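Local atomic coordinates of glycosyl hydrolase family 88 (Pedobacter heparinus, PDB entry 3WIW), a protein that probably removes the unsaturated glucuronyl residue from heparin-derived oligosaccharides, acting as an unsaturated glucuronyl hydrolase specific for heparin. Residues L43-N55 with N93-L105. Sequence-based numbering, arbitrary orientation. Where two conformers were deposited one is given.
Sequences LTRAAQTYTPGMN and NLAAEAKRFTLAL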
# COMPACT_ATOMS: atom_id res chain seq x y z
N LEU A 43 6.52 11.72 -13.33
CA LEU A 43 5.78 12.50 -12.35
C LEU A 43 5.67 13.95 -12.79
O LEU A 43 4.63 14.58 -12.59
CB LEU A 43 6.45 12.42 -10.98
CG LEU A 43 6.32 11.06 -10.30
CD1 LEU A 43 7.16 11.05 -9.02
CD2 LEU A 43 4.85 10.69 -10.02
N THR A 44 6.74 14.50 -13.36
CA THR A 44 6.72 15.87 -13.84
C THR A 44 5.63 16.05 -14.90
O THR A 44 4.82 16.98 -14.83
CB THR A 44 8.08 16.28 -14.40
OG1 THR A 44 9.07 16.17 -13.37
CG2 THR A 44 8.07 17.71 -14.96
N ARG A 45 5.59 15.13 -15.86
CA ARG A 45 4.60 15.20 -16.92
C ARG A 45 3.19 14.93 -16.37
O ARG A 45 2.23 15.59 -16.78
CB ARG A 45 4.92 14.17 -18.01
CG ARG A 45 6.25 14.37 -18.73
CD ARG A 45 6.28 15.61 -19.59
NE ARG A 45 5.22 15.71 -20.59
CZ ARG A 45 5.20 15.14 -21.80
NH1 ARG A 45 6.18 14.34 -22.21
NH2 ARG A 45 4.18 15.37 -22.61
N ALA A 46 3.05 13.95 -15.48
CA ALA A 46 1.74 13.66 -14.88
C ALA A 46 1.16 14.89 -14.18
O ALA A 46 -0.01 15.24 -14.36
CB ALA A 46 1.85 12.50 -13.92
N ALA A 47 1.99 15.56 -13.37
CA ALA A 47 1.50 16.70 -12.59
C ALA A 47 1.14 17.90 -13.49
O ALA A 47 0.31 18.72 -13.12
CB ALA A 47 2.51 17.09 -11.54
N GLN A 48 1.77 17.99 -14.67
CA GLN A 48 1.47 19.01 -15.67
C GLN A 48 0.17 18.69 -16.41
O GLN A 48 -0.51 19.58 -16.91
CB GLN A 48 2.61 19.08 -16.70
CG GLN A 48 3.89 19.72 -16.15
CD GLN A 48 5.11 19.49 -17.02
OE1 GLN A 48 5.10 18.68 -17.97
NE2 GLN A 48 6.19 20.19 -16.70
N THR A 49 -0.16 17.41 -16.49
CA THR A 49 -1.26 16.94 -17.33
C THR A 49 -2.59 16.77 -16.57
O THR A 49 -3.65 17.24 -17.04
CB THR A 49 -0.85 15.61 -18.00
OG1 THR A 49 0.29 15.83 -18.83
CG2 THR A 49 -1.96 15.07 -18.86
N TYR A 50 -2.56 16.08 -15.43
CA TYR A 50 -3.76 15.85 -14.64
C TYR A 50 -4.12 17.06 -13.78
O TYR A 50 -3.30 17.98 -13.59
CB TYR A 50 -3.59 14.55 -13.79
CG TYR A 50 -3.24 13.39 -14.68
CD1 TYR A 50 -4.14 12.93 -15.62
CD2 TYR A 50 -1.98 12.78 -14.62
CE1 TYR A 50 -3.82 11.91 -16.49
CE2 TYR A 50 -1.64 11.74 -15.51
CZ TYR A 50 -2.57 11.32 -16.43
OH TYR A 50 -2.26 10.32 -17.33
N THR A 51 -5.35 17.07 -13.30
CA THR A 51 -5.88 18.18 -12.52
C THR A 51 -6.03 17.77 -11.05
O THR A 51 -6.61 16.72 -10.75
CB THR A 51 -7.26 18.56 -13.06
OG1 THR A 51 -7.17 18.86 -14.46
CG2 THR A 51 -7.80 19.78 -12.32
N PRO A 52 -5.52 18.61 -10.13
CA PRO A 52 -5.69 18.30 -8.70
C PRO A 52 -7.15 18.03 -8.37
O PRO A 52 -8.06 18.74 -8.83
CB PRO A 52 -5.15 19.55 -7.99
CG PRO A 52 -4.11 20.06 -8.97
CD PRO A 52 -4.69 19.82 -10.35
N GLY A 53 -7.38 16.96 -7.61
CA GLY A 53 -8.73 16.53 -7.25
C GLY A 53 -9.31 15.48 -8.19
O GLY A 53 -10.39 14.95 -7.93
N MET A 54 -8.60 15.20 -9.29
CA MET A 54 -8.99 14.15 -10.23
C MET A 54 -7.73 13.37 -10.57
O MET A 54 -7.15 13.51 -11.65
CB MET A 54 -9.63 14.77 -11.48
CG MET A 54 -11.00 15.38 -11.23
SD MET A 54 -12.23 14.15 -10.73
CE MET A 54 -12.76 13.51 -12.31
N ASN A 55 -7.29 12.55 -9.64
CA ASN A 55 -5.98 11.94 -9.73
C ASN A 55 -5.92 10.77 -10.69
O ASN A 55 -6.89 10.03 -10.83
CB ASN A 55 -5.54 11.52 -8.33
CG ASN A 55 -5.38 12.71 -7.43
OD1 ASN A 55 -4.51 13.54 -7.67
ND2 ASN A 55 -6.25 12.84 -6.45
N ASN A 93 10.21 21.41 -7.96
CA ASN A 93 8.96 21.42 -8.69
C ASN A 93 8.02 20.29 -8.24
O ASN A 93 6.79 20.47 -8.16
CB ASN A 93 9.19 21.33 -10.19
CG ASN A 93 7.89 21.24 -10.96
OD1 ASN A 93 7.10 22.19 -10.97
ND2 ASN A 93 7.65 20.10 -11.58
N LEU A 94 8.59 19.12 -7.95
CA LEU A 94 7.79 18.00 -7.47
C LEU A 94 7.18 18.29 -6.09
O LEU A 94 6.08 17.86 -5.82
CB LEU A 94 8.58 16.69 -7.47
CG LEU A 94 8.92 16.12 -8.85
CD1 LEU A 94 9.54 14.75 -8.68
CD2 LEU A 94 7.67 16.07 -9.75
N ALA A 95 7.89 19.03 -5.24
CA ALA A 95 7.31 19.43 -3.95
C ALA A 95 6.13 20.39 -4.14
O ALA A 95 5.11 20.31 -3.45
CB ALA A 95 8.37 20.04 -3.05
N ALA A 96 6.27 21.31 -5.09
CA ALA A 96 5.20 22.26 -5.39
C ALA A 96 3.98 21.52 -5.95
O ALA A 96 2.84 21.81 -5.57
CB ALA A 96 5.67 23.35 -6.36
N GLU A 97 4.21 20.57 -6.86
CA GLU A 97 3.12 19.78 -7.40
C GLU A 97 2.49 18.92 -6.32
O GLU A 97 1.27 18.78 -6.26
CB GLU A 97 3.61 18.92 -8.57
CG GLU A 97 4.10 19.72 -9.79
CD GLU A 97 2.97 20.25 -10.66
OE1 GLU A 97 1.82 20.36 -10.18
OE2 GLU A 97 3.25 20.57 -11.83
N ALA A 98 3.31 18.33 -5.46
CA ALA A 98 2.76 17.50 -4.39
C ALA A 98 1.83 18.32 -3.49
O ALA A 98 0.78 17.84 -3.13
CB ALA A 98 3.86 16.84 -3.57
N LYS A 99 2.20 19.56 -3.20
CA LYS A 99 1.34 20.44 -2.40
C LYS A 99 -0.02 20.66 -3.10
O LYS A 99 -1.07 20.49 -2.49
CB LYS A 99 2.06 21.77 -2.17
CG LYS A 99 1.22 22.79 -1.44
CD LYS A 99 2.00 24.07 -1.17
CE LYS A 99 1.14 25.02 -0.39
NZ LYS A 99 1.81 26.32 -0.14
N ARG A 100 0.02 21.03 -4.39
CA ARG A 100 -1.20 21.29 -5.16
C ARG A 100 -2.13 20.07 -5.17
O ARG A 100 -3.34 20.18 -4.93
CB ARG A 100 -0.85 21.58 -6.64
CG ARG A 100 -0.47 22.99 -6.99
CD ARG A 100 -0.92 23.27 -8.44
NE ARG A 100 -0.44 22.30 -9.42
CZ ARG A 100 -1.10 21.95 -10.52
NH1 ARG A 100 -0.58 21.07 -11.36
NH2 ARG A 100 -2.29 22.47 -10.78
N PHE A 101 -1.57 18.90 -5.48
CA PHE A 101 -2.38 17.69 -5.57
C PHE A 101 -2.84 17.18 -4.19
O PHE A 101 -3.87 16.52 -4.08
CB PHE A 101 -1.64 16.61 -6.39
CG PHE A 101 -1.70 16.84 -7.88
CD1 PHE A 101 -0.77 17.67 -8.51
CD2 PHE A 101 -2.70 16.26 -8.64
CE1 PHE A 101 -0.85 17.90 -9.89
CE2 PHE A 101 -2.77 16.47 -10.03
CZ PHE A 101 -1.84 17.29 -10.64
N THR A 102 -2.08 17.49 -3.14
CA THR A 102 -2.50 17.15 -1.78
C THR A 102 -3.68 18.01 -1.31
O THR A 102 -4.70 17.48 -0.85
CB THR A 102 -1.31 17.26 -0.79
OG1 THR A 102 -0.32 16.30 -1.15
CG2 THR A 102 -1.75 16.95 0.63
N LEU A 103 -3.56 19.32 -1.47
CA LEU A 103 -4.55 20.23 -0.88
C LEU A 103 -5.91 20.11 -1.55
O LEU A 103 -6.93 20.50 -0.97
CB LEU A 103 -4.08 21.69 -0.88
CG LEU A 103 -2.88 21.96 0.03
CD1 LEU A 103 -2.34 23.39 -0.18
CD2 LEU A 103 -3.24 21.74 1.52
N ALA A 104 -5.94 19.57 -2.77
CA ALA A 104 -7.20 19.32 -3.46
C ALA A 104 -8.02 18.21 -2.79
O ALA A 104 -9.17 18.00 -3.16
CB ALA A 104 -6.96 18.97 -4.92
N LEU A 105 -7.44 17.51 -1.81
CA LEU A 105 -8.11 16.40 -1.15
C LEU A 105 -8.70 16.77 0.22
O LEU A 105 -9.07 15.91 1.02
CB LEU A 105 -7.16 15.21 -1.02
CG LEU A 105 -6.72 14.61 -2.36
CD1 LEU A 105 -5.86 13.36 -2.15
CD2 LEU A 105 -7.92 14.32 -3.28
O HOH W 1 5.31 19.25 -13.03
O HOH W 2 10.00 18.36 -11.92
O HOH W 3 6.41 21.96 -14.32
O HOH W 4 -2.47 20.47 -13.54
O HOH W 5 -5.39 15.68 -6.16
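Pro52 lies flat against Phe101, its CG 3.8 Å from the ring centroid and only 5° off the normal, a CH-pi contact over the face. With CG beside the backbone N (chi1 -78°), the ring reaches into the turn that follows helix 43-49, where Ala47 O, Tyr50 O and Asn55 OD1 meet its edge. Beyond the ring the packing stays close: Ala104 CB sits 3.4 Å from Gly53 N, and water 5 links Gly53 N, Asn55 OD1 and Phe101 O, while Asn55 ND2 hydrogen-bonds Thr75 OG1. Ala47 CB presses on the carboxylate carbon of Glu97, CB to CD 3.3 Å. Glu97 OE1 is gripped side-on by NE and NH1 of Arg100 (NH1 to OE1 2.8 Å), which helps hold one guanidinium face under Pro52 CG. Water 1 donates to Glu97 OE2 and Thr44 O and accepts from Asn93 ND2. With an alanine replacing Glu97, Arg100 would probably lose its charged mate and water 1 an acceptor. Toward Thr44 the contact becomes wetter: water 2 joins Asn93 ND2 to Thr44 OG1, which also hydrogen-bonds Val40 O. The helix-segment axes approach within 10.3 Å at 39°, consistent with packing in the alpha6/alpha6-barrel of this family 88 glycosyl hydrolase.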